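Side-chain contacts in AA9 family lytic polysaccharide monooxygenase D (Myceliophthora thermophila, PDB 5UFV), which cleaves crystalline and amorphous cellulose by oxidising its glycosidic bonds at C1, using a reducible active-site copper with O2 or H2O2 as cosubstrate: residues A[89-94]-A[174-179]; A[74-79]-A[130-135]; A[166-171]-A[194-199]; A[204-209]-A[215-220]; A[64-69]-A[153-158]. All blocks are in the same frame, centred on the assembly; numbering follows the deposited sequence.

Contact 1: A[89-94]-A[174-179]; sequences GDFSSC and QIKVTG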
# COMPACT_ATOMS: atom_id res chain seq x y z
N GLY A 89 -15.40 -5.71 13.66
CA GLY A 89 -16.21 -6.92 13.53
C GLY A 89 -16.31 -7.44 12.12
O GLY A 89 -15.33 -7.89 11.52
N ASP A 90 -17.53 -7.39 11.61
CA ASP A 90 -17.87 -7.83 10.27
C ASP A 90 -17.12 -6.97 9.24
O ASP A 90 -17.03 -5.74 9.43
CB ASP A 90 -19.37 -7.64 10.11
CG ASP A 90 -19.92 -8.20 8.83
OD1 ASP A 90 -19.22 -8.98 8.16
OD2 ASP A 90 -21.08 -7.83 8.49
N PHE A 91 -16.62 -7.55 8.16
CA PHE A 91 -16.09 -6.74 7.05
C PHE A 91 -17.10 -5.70 6.55
O PHE A 91 -16.72 -4.62 6.15
CB PHE A 91 -15.75 -7.58 5.84
CG PHE A 91 -14.50 -8.39 5.98
CD1 PHE A 91 -13.27 -7.78 5.98
CD2 PHE A 91 -14.58 -9.78 6.06
CE1 PHE A 91 -12.11 -8.52 6.09
CE2 PHE A 91 -13.43 -10.53 6.15
CZ PHE A 91 -12.19 -9.90 6.15
N SER A 92 -18.38 -6.04 6.54
CA SER A 92 -19.37 -5.15 5.98
C SER A 92 -19.52 -3.85 6.73
O SER A 92 -19.96 -2.85 6.15
CB SER A 92 -20.73 -5.85 5.90
OG SER A 92 -20.60 -7.10 5.25
N SER A 93 -19.17 -3.82 8.02
CA SER A 93 -19.34 -2.57 8.79
C SER A 93 -18.00 -1.87 9.00
O SER A 93 -17.91 -0.89 9.72
CB SER A 93 -20.08 -2.83 10.12
OG SER A 93 -19.53 -3.93 10.78
N CYS A 94 -16.98 -2.37 8.33
CA CYS A 94 -15.63 -1.83 8.39
C CYS A 94 -15.52 -0.79 7.26
O CYS A 94 -15.66 -1.15 6.09
CB CYS A 94 -14.67 -2.99 8.13
SG CYS A 94 -12.94 -2.79 8.59
N GLN A 174 -9.64 -7.85 1.31
CA GLN A 174 -10.15 -8.40 2.58
C GLN A 174 -9.46 -9.73 2.97
O GLN A 174 -9.47 -10.70 2.21
CB GLN A 174 -11.67 -8.57 2.49
CG GLN A 174 -12.38 -7.26 2.20
CD GLN A 174 -13.88 -7.29 2.40
OE1 GLN A 174 -14.46 -6.28 2.78
NE2 GLN A 174 -14.50 -8.41 2.14
N ILE A 175 -8.87 -9.75 4.16
CA ILE A 175 -8.13 -10.91 4.65
C ILE A 175 -8.72 -11.37 5.99
O ILE A 175 -8.81 -10.57 6.94
CB ILE A 175 -6.66 -10.57 4.91
CG1 ILE A 175 -6.08 -9.78 3.75
CG2 ILE A 175 -5.85 -11.84 5.18
CD1 ILE A 175 -5.64 -10.60 2.58
N LYS A 176 -9.12 -12.64 6.05
CA LYS A 176 -9.51 -13.26 7.30
C LYS A 176 -8.28 -13.99 7.84
O LYS A 176 -7.90 -15.05 7.31
CB LYS A 176 -10.69 -14.21 7.13
CG LYS A 176 -11.20 -14.65 8.49
CD LYS A 176 -12.36 -15.63 8.45
CE LYS A 176 -13.60 -15.15 7.69
NZ LYS A 176 -14.40 -14.09 8.37
N VAL A 177 -7.67 -13.41 8.87
CA VAL A 177 -6.47 -13.95 9.54
C VAL A 177 -6.83 -14.99 10.57
O VAL A 177 -7.54 -14.70 11.54
CB VAL A 177 -5.70 -12.83 10.24
CG1 VAL A 177 -4.52 -13.38 11.04
CG2 VAL A 177 -5.21 -11.82 9.22
N THR A 178 -6.32 -16.21 10.38
CA THR A 178 -6.63 -17.34 11.25
C THR A 178 -5.60 -17.49 12.38
O THR A 178 -4.75 -16.63 12.58
CB THR A 178 -6.65 -18.63 10.43
OG1 THR A 178 -5.37 -18.83 9.81
CG2 THR A 178 -7.75 -18.57 9.37
N GLY A 179 -5.69 -18.59 13.12
CA GLY A 179 -4.74 -18.89 14.18
C GLY A 179 -5.13 -18.34 15.53
O GLY A 179 -6.30 -18.00 15.77
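Phe91 and Gln174 run past each other in opposite directions, with the phenyl ring stacked on the glutamine amide and the two planes only 22° apart. Gln174 CB lies over the ring in a CH-pi contact, 4.0 Å from the centroid of Phe91 and 26° off its normal. From there the extended glutamine chain runs back along the same ring, bringing Gln174 OE1 to 3.6 Å from Phe91 CB. With CG anti to the carbonyl carbon, chi1 -74° directs the ring from the 3-10 turn 91-93 onto the Gln174 side chain, its outer edge toward the strand backbone. There Phe91 CZ comes edge-on, 3.5 Å from Ile175 O. Beside it the lysine chain folds back, placing Lys176 NZ 4.3 Å from Phe91 CE2, while that ammonium is bonded to Asn150 and forms a cation-pi contact with Tyr57. Gln174 OE1 accepts from Trp30 NE1 and Gln174 NE2 donates to Leu56 O; these bonds fix the turn of the amide under the ring. Without the ring, as with an alanine here, the amide and CB of Gln174 would probably lose their stacking cover, and the turn its main hold on the strand. The contact lies away from the copper site. It ties the loop between strands 80-86 and 101-107, closed by the Cys87-Cys94 disulfide, to the end of strand 167-177, which pairs with strands 58-60 and 149-159; Phe91 also touches Asn150 of the latter.

Contact 2: A[74-79]-A[130-135]; sequences THSQGP and KLVGGN. With CU (copper (II) ion), chain G.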
# COMPACT_ATOMS: atom_id res chain seq x y z
N THR A 74 3.81 2.43 -14.30
CA THR A 74 4.68 3.20 -15.15
C THR A 74 5.79 3.99 -14.45
O THR A 74 6.70 4.42 -15.12
CB THR A 74 3.85 4.13 -16.07
OG1 THR A 74 3.18 5.14 -15.31
CG2 THR A 74 2.82 3.32 -16.83
N HIS A 75 5.75 4.17 -13.13
CA HIS A 75 6.69 5.13 -12.48
C HIS A 75 7.83 4.48 -11.70
O HIS A 75 7.62 3.53 -10.96
CB HIS A 75 5.93 6.10 -11.57
CG HIS A 75 4.81 6.81 -12.26
ND1 HIS A 75 5.02 7.62 -13.35
CD2 HIS A 75 3.47 6.78 -12.06
CE1 HIS A 75 3.86 8.08 -13.79
NE2 HIS A 75 2.91 7.59 -13.02
N SER A 76 9.01 5.03 -11.84
CA SER A 76 10.22 4.46 -11.26
C SER A 76 10.74 5.17 -10.03
O SER A 76 11.73 4.75 -9.49
CB SER A 76 11.31 4.42 -12.33
OG SER A 76 10.93 3.48 -13.32
N GLN A 77 10.07 6.22 -9.59
CA GLN A 77 10.43 6.89 -8.34
C GLN A 77 9.28 6.96 -7.34
O GLN A 77 8.22 7.47 -7.63
CB GLN A 77 10.88 8.31 -8.62
CG GLN A 77 12.11 8.41 -9.49
CD GLN A 77 11.79 8.46 -10.97
OE1 GLN A 77 10.75 8.97 -11.38
NE2 GLN A 77 12.68 7.93 -11.78
N GLY A 78 9.53 6.44 -6.16
CA GLY A 78 8.71 6.68 -5.00
C GLY A 78 8.58 5.41 -4.17
O GLY A 78 8.96 4.32 -4.61
N PRO A 79 8.04 5.54 -2.95
CA PRO A 79 7.92 4.39 -2.07
C PRO A 79 6.73 3.44 -2.32
O PRO A 79 5.76 3.76 -3.01
CB PRO A 79 7.78 5.04 -0.70
CG PRO A 79 7.11 6.33 -0.97
CD PRO A 79 7.72 6.80 -2.26
N LYS A 130 10.93 -1.88 -9.86
CA LYS A 130 10.81 -3.28 -10.18
C LYS A 130 9.38 -3.65 -10.50
O LYS A 130 9.16 -4.67 -11.14
CB LYS A 130 11.36 -4.13 -9.03
CG LYS A 130 12.87 -4.01 -8.88
CD LYS A 130 13.33 -4.49 -7.51
CE LYS A 130 14.86 -4.51 -7.42
NZ LYS A 130 15.30 -4.72 -6.01
N LEU A 131 8.44 -2.80 -10.07
CA LEU A 131 7.02 -2.96 -10.44
C LEU A 131 6.66 -2.46 -11.83
O LEU A 131 5.54 -2.64 -12.28
CB LEU A 131 6.10 -2.30 -9.41
CG LEU A 131 6.28 -2.82 -7.99
CD1 LEU A 131 5.27 -2.19 -7.04
CD2 LEU A 131 6.16 -4.34 -7.91
N VAL A 132 7.61 -1.86 -12.53
CA VAL A 132 7.31 -1.24 -13.80
C VAL A 132 7.28 -2.27 -14.91
O VAL A 132 8.13 -3.16 -14.95
CB VAL A 132 8.38 -0.18 -14.14
CG1 VAL A 132 8.23 0.33 -15.58
CG2 VAL A 132 8.30 0.97 -13.14
N GLY A 133 6.30 -2.16 -15.81
CA GLY A 133 6.37 -2.85 -17.10
C GLY A 133 5.50 -4.08 -17.31
O GLY A 133 5.63 -4.77 -18.32
N GLY A 134 4.64 -4.38 -16.35
CA GLY A 134 3.57 -5.33 -16.59
C GLY A 134 3.67 -6.59 -15.78
O GLY A 134 4.70 -7.27 -15.77
N ASN A 135 2.57 -6.88 -15.09
CA ASN A 135 2.40 -8.11 -14.32
C ASN A 135 3.56 -8.35 -13.36
O ASN A 135 4.05 -9.46 -13.26
CB ASN A 135 2.16 -9.30 -15.25
CG ASN A 135 0.99 -9.05 -16.18
OD1 ASN A 135 1.13 -9.03 -17.40
ND2 ASN A 135 -0.17 -8.78 -15.60
CU CU G . 0.99 7.57 -13.58
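His75 NE2 binds the copper ion at 2.0 Å, and the carbonyl of the same residue rests on Val132 of the facing loop. This is one arm of the histidine brace of AA9 monooxygenases, in which the methylated histidine at position 1 is the other histidine ligand and Tyr169 completes the metal site. The CB of His75 points away from segment 130-135, and CG lies anti to the carbonyl carbon (chi1 -54°); the valine meets the backbone carbonyl of His75, not its ring. His75 O is gripped by the indole Trp73 NE1, and Trp73 also meets the His75 ring edge-to-face. Thr74 OG1 sits 3.3 Å above the plane of the imidazole of His75, over its centre, and bonds weakly to the N of the residue at position 1. Gly133 bonds through its backbone to Trp73, so that the indole residue contacts both loops. Between the loops themselves, contact depends on one methyl. Val132 CG2 lies 4.1 Å from Thr74 C and, placed beside its own backbone N, touches both His75 O at 3.4 Å and Ser76 OG at 3.6 Å.

Contact 3: A[166-171]-A[194-199]; sequences PQFYPE and PGYCQQ
The aromatic part of this contact is Phe168 against Tyr196 and Cys197. Phe168 and Tyr196 slide past each other in opposite directions, and Phe168 CE2 comes 3.8 Å from Tyr196 OH. Cys197 SG makes an oblique sulfur-aromatic contact, 5.4 Å from the centroid of the Phe168 ring and 65° off its normal. The same sulfur lies 3.7 Å above the plane of the Tyr196 ring, toward its rim, and so touches both rings.

The second kind of contact is aliphatic against amide. Gln199, bent at chi2 (67°), crosses Pro166 with NE2 3.6 Å from Pro166 CG; its OE1 is bonded to Ala41 N. The Tyr196 hydroxyl is likewise bonded to a group beyond the pair, Glu156 OE2.

On the opposite side of strand 167-177, Tyr169 OH donates to Gln167 OE1 at 2.6 Å, 50° out of the carbonyl plane. Tyr169 belongs to the copper site, and Gln167 probably helps bind O2, as in related enzymes.

The strand thus has one side for the copper and another for packing. The loop 194-199 is held to it by rings, sulfur and proline, while its polar ends are anchored on other residues.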
# COMPACT_ATOMS: atom_id res chain seq x y z
N PRO A 166 3.01 14.94 -5.64
CA PRO A 166 2.84 13.53 -5.30
C PRO A 166 1.56 12.92 -5.88
O PRO A 166 0.58 13.63 -6.07
CB PRO A 166 2.75 13.55 -3.78
CG PRO A 166 2.11 14.87 -3.49
CD PRO A 166 2.76 15.80 -4.47
N GLN A 167 1.60 11.63 -6.15
CA GLN A 167 0.54 10.90 -6.80
C GLN A 167 0.43 9.59 -6.06
O GLN A 167 1.32 8.78 -6.16
CB GLN A 167 0.93 10.58 -8.22
CG GLN A 167 0.99 11.75 -9.17
CD GLN A 167 1.28 11.28 -10.59
OE1 GLN A 167 1.52 10.11 -10.83
NE2 GLN A 167 1.27 12.19 -11.53
N PHE A 168 -0.68 9.39 -5.36
CA PHE A 168 -0.95 8.20 -4.59
C PHE A 168 -1.85 7.24 -5.36
O PHE A 168 -2.80 7.66 -5.99
CB PHE A 168 -1.67 8.58 -3.32
CG PHE A 168 -0.94 9.58 -2.45
CD1 PHE A 168 -1.05 10.94 -2.67
CD2 PHE A 168 -0.20 9.14 -1.35
CE1 PHE A 168 -0.41 11.84 -1.83
CE2 PHE A 168 0.45 10.05 -0.51
CZ PHE A 168 0.34 11.40 -0.76
N TYR A 169 -1.54 5.95 -5.30
CA TYR A 169 -2.30 4.92 -6.00
C TYR A 169 -2.54 3.79 -5.01
O TYR A 169 -1.64 2.98 -4.81
CB TYR A 169 -1.50 4.37 -7.18
CG TYR A 169 -1.10 5.40 -8.21
CD1 TYR A 169 0.02 6.21 -8.04
CD2 TYR A 169 -1.83 5.54 -9.37
CE1 TYR A 169 0.38 7.13 -9.00
CE2 TYR A 169 -1.49 6.46 -10.34
CZ TYR A 169 -0.39 7.24 -10.15
OH TYR A 169 -0.09 8.14 -11.14
N PRO A 170 -3.73 3.75 -4.36
CA PRO A 170 -4.03 2.76 -3.33
C PRO A 170 -5.18 1.83 -3.67
O PRO A 170 -6.07 2.21 -4.42
CB PRO A 170 -4.46 3.64 -2.17
CG PRO A 170 -5.24 4.73 -2.86
CD PRO A 170 -4.64 4.92 -4.23
N GLU A 171 -5.17 0.63 -3.09
CA GLU A 171 -6.29 -0.31 -3.18
C GLU A 171 -6.33 -1.13 -1.90
O GLU A 171 -5.29 -1.34 -1.28
CB GLU A 171 -6.12 -1.24 -4.38
CG GLU A 171 -6.60 -0.71 -5.72
CD GLU A 171 -5.56 0.09 -6.48
OE1 GLU A 171 -4.36 -0.21 -6.40
OE2 GLU A 171 -5.95 1.04 -7.19
N PRO A 194 -7.07 9.01 5.23
CA PRO A 194 -5.99 10.01 5.25
C PRO A 194 -5.64 10.46 6.66
O PRO A 194 -6.45 10.28 7.57
CB PRO A 194 -6.61 11.19 4.49
CG PRO A 194 -8.09 11.01 4.63
CD PRO A 194 -8.32 9.54 4.65
N GLY A 195 -4.44 11.02 6.82
CA GLY A 195 -3.99 11.45 8.14
C GLY A 195 -2.53 11.17 8.46
O GLY A 195 -1.88 11.96 9.16
N TYR A 196 -2.00 10.06 7.98
CA TYR A 196 -0.64 9.67 8.32
C TYR A 196 0.46 10.60 7.79
O TYR A 196 1.62 10.53 8.22
CB TYR A 196 -0.37 8.23 7.87
CG TYR A 196 -0.13 8.04 6.38
CD1 TYR A 196 1.15 8.11 5.85
CD2 TYR A 196 -1.19 7.75 5.52
CE1 TYR A 196 1.37 7.92 4.51
CE2 TYR A 196 -0.98 7.56 4.17
CZ TYR A 196 0.31 7.64 3.66
OH TYR A 196 0.56 7.45 2.30
N CYS A 197 0.11 11.43 6.82
CA CYS A 197 1.04 12.41 6.28
C CYS A 197 0.26 13.66 5.95
O CYS A 197 -0.94 13.56 5.77
CB CYS A 197 1.73 11.88 5.02
SG CYS A 197 0.65 11.50 3.61
N GLN A 198 0.94 14.81 5.91
CA GLN A 198 0.36 16.07 5.42
C GLN A 198 0.91 16.38 4.04
O GLN A 198 2.02 16.02 3.72
CB GLN A 198 0.69 17.25 6.34
CG GLN A 198 0.38 17.02 7.81
CD GLN A 198 -1.10 16.81 8.03
OE1 GLN A 198 -1.90 17.70 7.77
NE2 GLN A 198 -1.47 15.63 8.51
N GLN A 199 0.12 17.10 3.26
CA GLN A 199 0.50 17.45 1.90
C GLN A 199 1.88 18.11 1.84
O GLN A 199 2.64 17.85 0.91
CB GLN A 199 -0.55 18.38 1.27
CG GLN A 199 -0.41 18.58 -0.23
CD GLN A 199 -0.69 17.31 -1.03
OE1 GLN A 199 -1.22 16.34 -0.51
NE2 GLN A 199 -0.31 17.32 -2.29

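Contact 4: A[204-209]-A[215-220]; sequences ISFNIN and QEYKIP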
# COMPACT_ATOMS: atom_id res chain seq x y z
N ILE A 204 6.74 14.35 1.15
CA ILE A 204 5.51 14.27 0.36
C ILE A 204 5.53 15.22 -0.83
O ILE A 204 5.47 14.76 -1.98
CB ILE A 204 4.28 14.53 1.23
CG1 ILE A 204 4.19 13.47 2.36
CG2 ILE A 204 3.02 14.59 0.38
CD1 ILE A 204 4.01 12.03 1.90
N SER A 205 5.61 16.52 -0.56
CA SER A 205 5.75 17.55 -1.59
C SER A 205 7.12 18.17 -1.38
O SER A 205 7.39 18.75 -0.33
CB SER A 205 4.70 18.65 -1.46
OG SER A 205 3.43 18.26 -1.98
N PHE A 206 7.98 18.02 -2.39
CA PHE A 206 9.36 18.52 -2.33
C PHE A 206 9.97 18.47 -3.73
O PHE A 206 9.41 17.85 -4.64
CB PHE A 206 10.22 17.72 -1.32
CG PHE A 206 10.51 16.30 -1.75
CD1 PHE A 206 9.53 15.33 -1.66
CD2 PHE A 206 11.75 15.96 -2.26
CE1 PHE A 206 9.80 14.03 -2.05
CE2 PHE A 206 12.02 14.67 -2.66
CZ PHE A 206 11.05 13.70 -2.56
N ASN A 207 11.12 19.12 -3.90
CA ASN A 207 11.74 19.21 -5.21
C ASN A 207 12.71 18.07 -5.45
O ASN A 207 13.91 18.16 -5.18
CB ASN A 207 12.44 20.54 -5.40
CG ASN A 207 12.83 20.79 -6.85
OD1 ASN A 207 12.68 19.92 -7.72
ND2 ASN A 207 13.33 21.98 -7.12
N ILE A 208 12.17 17.00 -6.00
CA ILE A 208 12.92 15.78 -6.21
C ILE A 208 14.11 15.99 -7.17
O ILE A 208 15.11 15.30 -7.09
CB ILE A 208 11.99 14.63 -6.69
CG1 ILE A 208 12.65 13.27 -6.43
CG2 ILE A 208 11.56 14.82 -8.16
CD1 ILE A 208 11.75 12.08 -6.63
N ASN A 209 13.99 16.98 -8.05
CA ASN A 209 15.04 17.26 -9.01
C ASN A 209 16.12 18.16 -8.42
O ASN A 209 17.03 18.53 -9.13
CB ASN A 209 14.44 17.91 -10.27
CG ASN A 209 13.23 17.15 -10.80
OD1 ASN A 209 12.12 17.68 -10.88
ND2 ASN A 209 13.44 15.91 -11.13
N GLN A 215 20.25 13.13 -0.37
CA GLN A 215 19.72 12.07 -1.20
C GLN A 215 19.35 10.89 -0.34
O GLN A 215 19.86 9.80 -0.51
CB GLN A 215 20.76 11.70 -2.26
CG GLN A 215 21.07 12.87 -3.19
CD GLN A 215 19.88 13.23 -4.06
OE1 GLN A 215 19.42 12.42 -4.86
NE2 GLN A 215 19.36 14.44 -3.89
N GLU A 216 18.47 11.13 0.62
CA GLU A 216 17.92 10.08 1.48
C GLU A 216 16.45 10.35 1.42
O GLU A 216 16.08 11.49 1.22
CB GLU A 216 18.39 10.21 2.94
CG GLU A 216 19.90 10.15 3.16
CD GLU A 216 20.41 11.05 4.31
OE1 GLU A 216 19.63 11.40 5.24
OE2 GLU A 216 21.62 11.42 4.30
N TYR A 217 15.63 9.32 1.55
CA TYR A 217 14.19 9.49 1.60
C TYR A 217 13.68 8.81 2.85
O TYR A 217 13.88 7.62 3.04
CB TYR A 217 13.53 8.88 0.36
CG TYR A 217 12.02 9.05 0.31
CD1 TYR A 217 11.47 10.26 -0.02
CD2 TYR A 217 11.17 8.01 0.62
CE1 TYR A 217 10.10 10.43 -0.04
CE2 TYR A 217 9.80 8.16 0.60
CZ TYR A 217 9.26 9.37 0.25
OH TYR A 217 7.88 9.54 0.24
N LYS A 218 13.05 9.58 3.72
CA LYS A 218 12.35 9.02 4.87
C LYS A 218 10.95 8.54 4.39
O LYS A 218 10.12 9.32 3.90
CB LYS A 218 12.26 10.07 5.98
CG LYS A 218 11.49 9.65 7.21
CD LYS A 218 12.19 8.55 7.99
CE LYS A 218 11.30 8.00 9.12
NZ LYS A 218 10.89 9.03 10.13
N ILE A 219 10.67 7.25 4.53
CA ILE A 219 9.37 6.72 4.15
C ILE A 219 8.27 7.26 5.10
O ILE A 219 8.41 7.22 6.32
CB ILE A 219 9.40 5.18 4.06
CG1 ILE A 219 10.42 4.73 3.00
CG2 ILE A 219 8.05 4.61 3.65
CD1 ILE A 219 10.69 3.24 2.96
N PRO A 220 7.18 7.78 4.54
CA PRO A 220 6.13 8.33 5.41
C PRO A 220 5.37 7.27 6.19
O PRO A 220 5.46 6.09 5.89
CB PRO A 220 5.19 9.03 4.45
CG PRO A 220 5.50 8.50 3.11
CD PRO A 220 6.92 8.03 3.12
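Two apolar contacts join these segments. Phe206 and Tyr217 cross at about a right angle: Phe206 CE1 arrives at the edge of the tyrosine ring, near its plane, and approaches Tyr217 CE1 to 4.1 Å. One ring leaves its backbone with CG between N and the carbonyl carbon (Phe206, chi1 69°), the other, that of Tyr217, with CG anti to N, and the two rings meet between the segments. Further along, Ile204 crosses Pro220, its terminal CD1 resting on the pyrrolidine at 4.0 Å from Pro220 CG and 4.1 Å from Pro220 CB.

Tyr217 has further neighbours: Trp126, edge-to-face, and Pro79, so its ring is gripped by more than Phe206.

The polar contacts belong to each segment or to its surroundings. Asn207 is the centre of an inverse gamma turn, and its OD1 accepts from Asn209 N at 3.2 Å in an Asx turn; the donor stands 42° above the carbonyl plane and the N-H...O angle is 135°, so the bond is bent. Tyr217 OH bonds to Asn203 O, and Lys218 O to Asn203 ND2, so Asn203, just before segment 204-209, holds segment 215-220 through two hydrogen bonds. Gln215 OE1 accepts from Leu118 N.

Both segments lie in the long irregular stretch after strand 190-191 and form no sheet together. The contact is thus apolar, made by the edge of Tyr217, by Phe206 and by the Ile204-Pro220 pair, while polar groups are satisfied locally, by the Asx turn and by Asn203, without backbone pairing.

Contact 5: A[64-69]-A[153-158]; sequences DTITAT and VRHELI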
# COMPACT_ATOMS: atom_id res chain seq x y z
N ASP A 64 2.09 -16.10 6.67
CA ASP A 64 1.77 -16.36 5.28
C ASP A 64 2.09 -15.14 4.41
O ASP A 64 2.13 -14.00 4.89
CB ASP A 64 0.30 -16.75 5.10
CG ASP A 64 0.02 -18.22 5.50
OD1 ASP A 64 0.95 -19.07 5.43
OD2 ASP A 64 -1.15 -18.53 5.84
N THR A 65 2.32 -15.41 3.14
CA THR A 65 2.71 -14.38 2.18
C THR A 65 1.47 -13.75 1.48
O THR A 65 0.55 -14.47 1.03
CB THR A 65 3.71 -14.99 1.16
OG1 THR A 65 4.97 -15.19 1.81
CG2 THR A 65 3.93 -14.08 -0.03
N ILE A 66 1.46 -12.41 1.44
CA ILE A 66 0.54 -11.63 0.61
C ILE A 66 1.29 -11.04 -0.58
O ILE A 66 2.18 -10.22 -0.42
CB ILE A 66 -0.08 -10.46 1.40
CG1 ILE A 66 -0.92 -11.02 2.54
CG2 ILE A 66 -0.97 -9.63 0.49
CD1 ILE A 66 -1.50 -9.97 3.45
N THR A 67 0.92 -11.48 -1.78
CA THR A 67 1.50 -10.99 -3.00
C THR A 67 0.44 -10.25 -3.79
O THR A 67 -0.61 -10.82 -4.08
CB THR A 67 1.97 -12.14 -3.85
OG1 THR A 67 2.96 -12.89 -3.14
CG2 THR A 67 2.55 -11.64 -5.18
N ALA A 68 0.71 -8.99 -4.15
CA ALA A 68 -0.15 -8.20 -5.01
C ALA A 68 0.50 -8.01 -6.38
O ALA A 68 1.71 -7.83 -6.48
CB ALA A 68 -0.38 -6.86 -4.37
N THR A 69 -0.32 -8.05 -7.43
CA THR A 69 0.17 -7.88 -8.79
C THR A 69 -0.41 -6.63 -9.45
O THR A 69 -1.59 -6.34 -9.33
CB THR A 69 -0.16 -9.12 -9.65
OG1 THR A 69 0.48 -10.24 -9.07
CG2 THR A 69 0.40 -8.99 -11.08
N VAL A 153 -6.18 -5.16 3.96
CA VAL A 153 -4.79 -4.95 3.63
C VAL A 153 -4.78 -3.91 2.55
O VAL A 153 -5.61 -3.98 1.67
CB VAL A 153 -4.13 -6.22 3.12
CG1 VAL A 153 -4.91 -6.82 1.95
CG2 VAL A 153 -2.69 -5.93 2.71
N ARG A 154 -3.86 -2.94 2.60
CA ARG A 154 -3.87 -1.80 1.67
C ARG A 154 -2.50 -1.62 1.01
O ARG A 154 -1.49 -1.49 1.72
CB ARG A 154 -4.25 -0.52 2.43
CG ARG A 154 -4.07 0.79 1.69
CD ARG A 154 -4.57 1.92 2.58
NE ARG A 154 -4.41 3.21 1.93
CZ ARG A 154 -3.25 3.85 1.79
NH1 ARG A 154 -2.11 3.33 2.31
NH2 ARG A 154 -3.21 5.01 1.13
N HIS A 155 -2.47 -1.63 -0.32
CA HIS A 155 -1.23 -1.41 -1.05
C HIS A 155 -1.26 -0.03 -1.57
O HIS A 155 -2.28 0.40 -2.07
CB HIS A 155 -1.06 -2.40 -2.20
CG HIS A 155 -0.81 -3.79 -1.73
ND1 HIS A 155 -1.82 -4.61 -1.25
CD2 HIS A 155 0.34 -4.49 -1.59
CE1 HIS A 155 -1.30 -5.76 -0.87
NE2 HIS A 155 0.00 -5.71 -1.05
N GLU A 156 -0.13 0.67 -1.47
CA GLU A 156 -0.06 2.05 -1.83
C GLU A 156 1.29 2.28 -2.43
O GLU A 156 2.32 1.93 -1.83
CB GLU A 156 -0.25 2.93 -0.60
CG GLU A 156 -0.06 4.44 -0.81
CD GLU A 156 -0.17 5.24 0.51
OE1 GLU A 156 0.15 4.70 1.60
OE2 GLU A 156 -0.59 6.43 0.47
N LEU A 157 1.26 2.85 -3.64
CA LEU A 157 2.44 3.32 -4.34
C LEU A 157 2.28 4.80 -4.43
O LEU A 157 1.20 5.28 -4.78
CB LEU A 157 2.50 2.79 -5.76
CG LEU A 157 2.49 1.27 -5.93
CD1 LEU A 157 2.74 0.93 -7.39
CD2 LEU A 157 3.51 0.59 -5.03
N ILE A 158 3.36 5.53 -4.11
CA ILE A 158 3.37 6.98 -4.19
C ILE A 158 4.42 7.36 -5.23
O ILE A 158 5.62 7.24 -4.97
CB ILE A 158 3.74 7.60 -2.86
CG1 ILE A 158 2.84 7.06 -1.76
CG2 ILE A 158 3.59 9.10 -2.94
CD1 ILE A 158 3.21 7.63 -0.39
O HOH W 1 2.56 -7.22 -0.52
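The interior of the immunoglobulin-like beta sandwich is closed here, where strand 65-70 of the four-stranded sheet faces strand 149-159 of the six-stranded one. The local segments cross at -45° with axes 9.6 Å apart, a separation bridged by side chains. His155 CG is anti to the carbonyl carbon (chi1 -69°), which brings the ring under Ala68 CB. That methyl stands over the imidazole of His155 in a CH-pi contact, 3.7 Å from the ring centroid and 16° off its normal; its closest ring atom is His155 NE2 at 3.5 Å. Ile66 comes from another side: its CG2 lies at the ring edge, 4.1 Å from His155 CE1, while Ile66 CD1 meets Val153 CG2 at 4.3 Å. A water in the plane of the ring links the sheets, 3.0 Å from His155 NE2 and donating to Ile66 O. This buried nitrogen thus has a polar mate although a methyl lies over its face. A leucine in place of His155 would have no ring nitrogen, and would probably leave the water with Ile66 O but no partner on the facing strand, and Ala68 CB without its flat seat.

On the other face of strand 149-159, Arg154 grips Glu156 end-on, with NH1 to OE1 at 2.7 Å and NH2 to OE2, both oxygens met from above the carboxylate plane. Trp83 NE1 also bonds to Glu156 OE1. In the sandwich, strand 65-70 pairs with 4-9 and 136-141, strand 149-159 with 80-86 and 167-177; Val4 of strand 4-9 and Val82 of strand 80-86 both touch His155.

How the contacts relate
Contact 5 is the core, between the two sheets, and contact 3 is also buried, on the outer side of the six-stranded sheet; contacts 1, 2 and 4 are partly exposed loop attachments. Contacts 1 and 3 use opposite ends of strand 167-177, which neighbours strand 149-159 of contact 5, and Ile175 packs on Val153 and Ile66. Contacts 2 and 3 share the copper site, where His75 meets Gln167 and Tyr169. Contact 4 adjoins contact 3 through Pro166 and contact 2 through Pro79. Apolar packing dominates throughout, but its setting differs: an amide-ring stack at the rim, one methyl behind the metal ligand, a sulfur touching two rings, crossed rings, and a water-bridged imidazole inside.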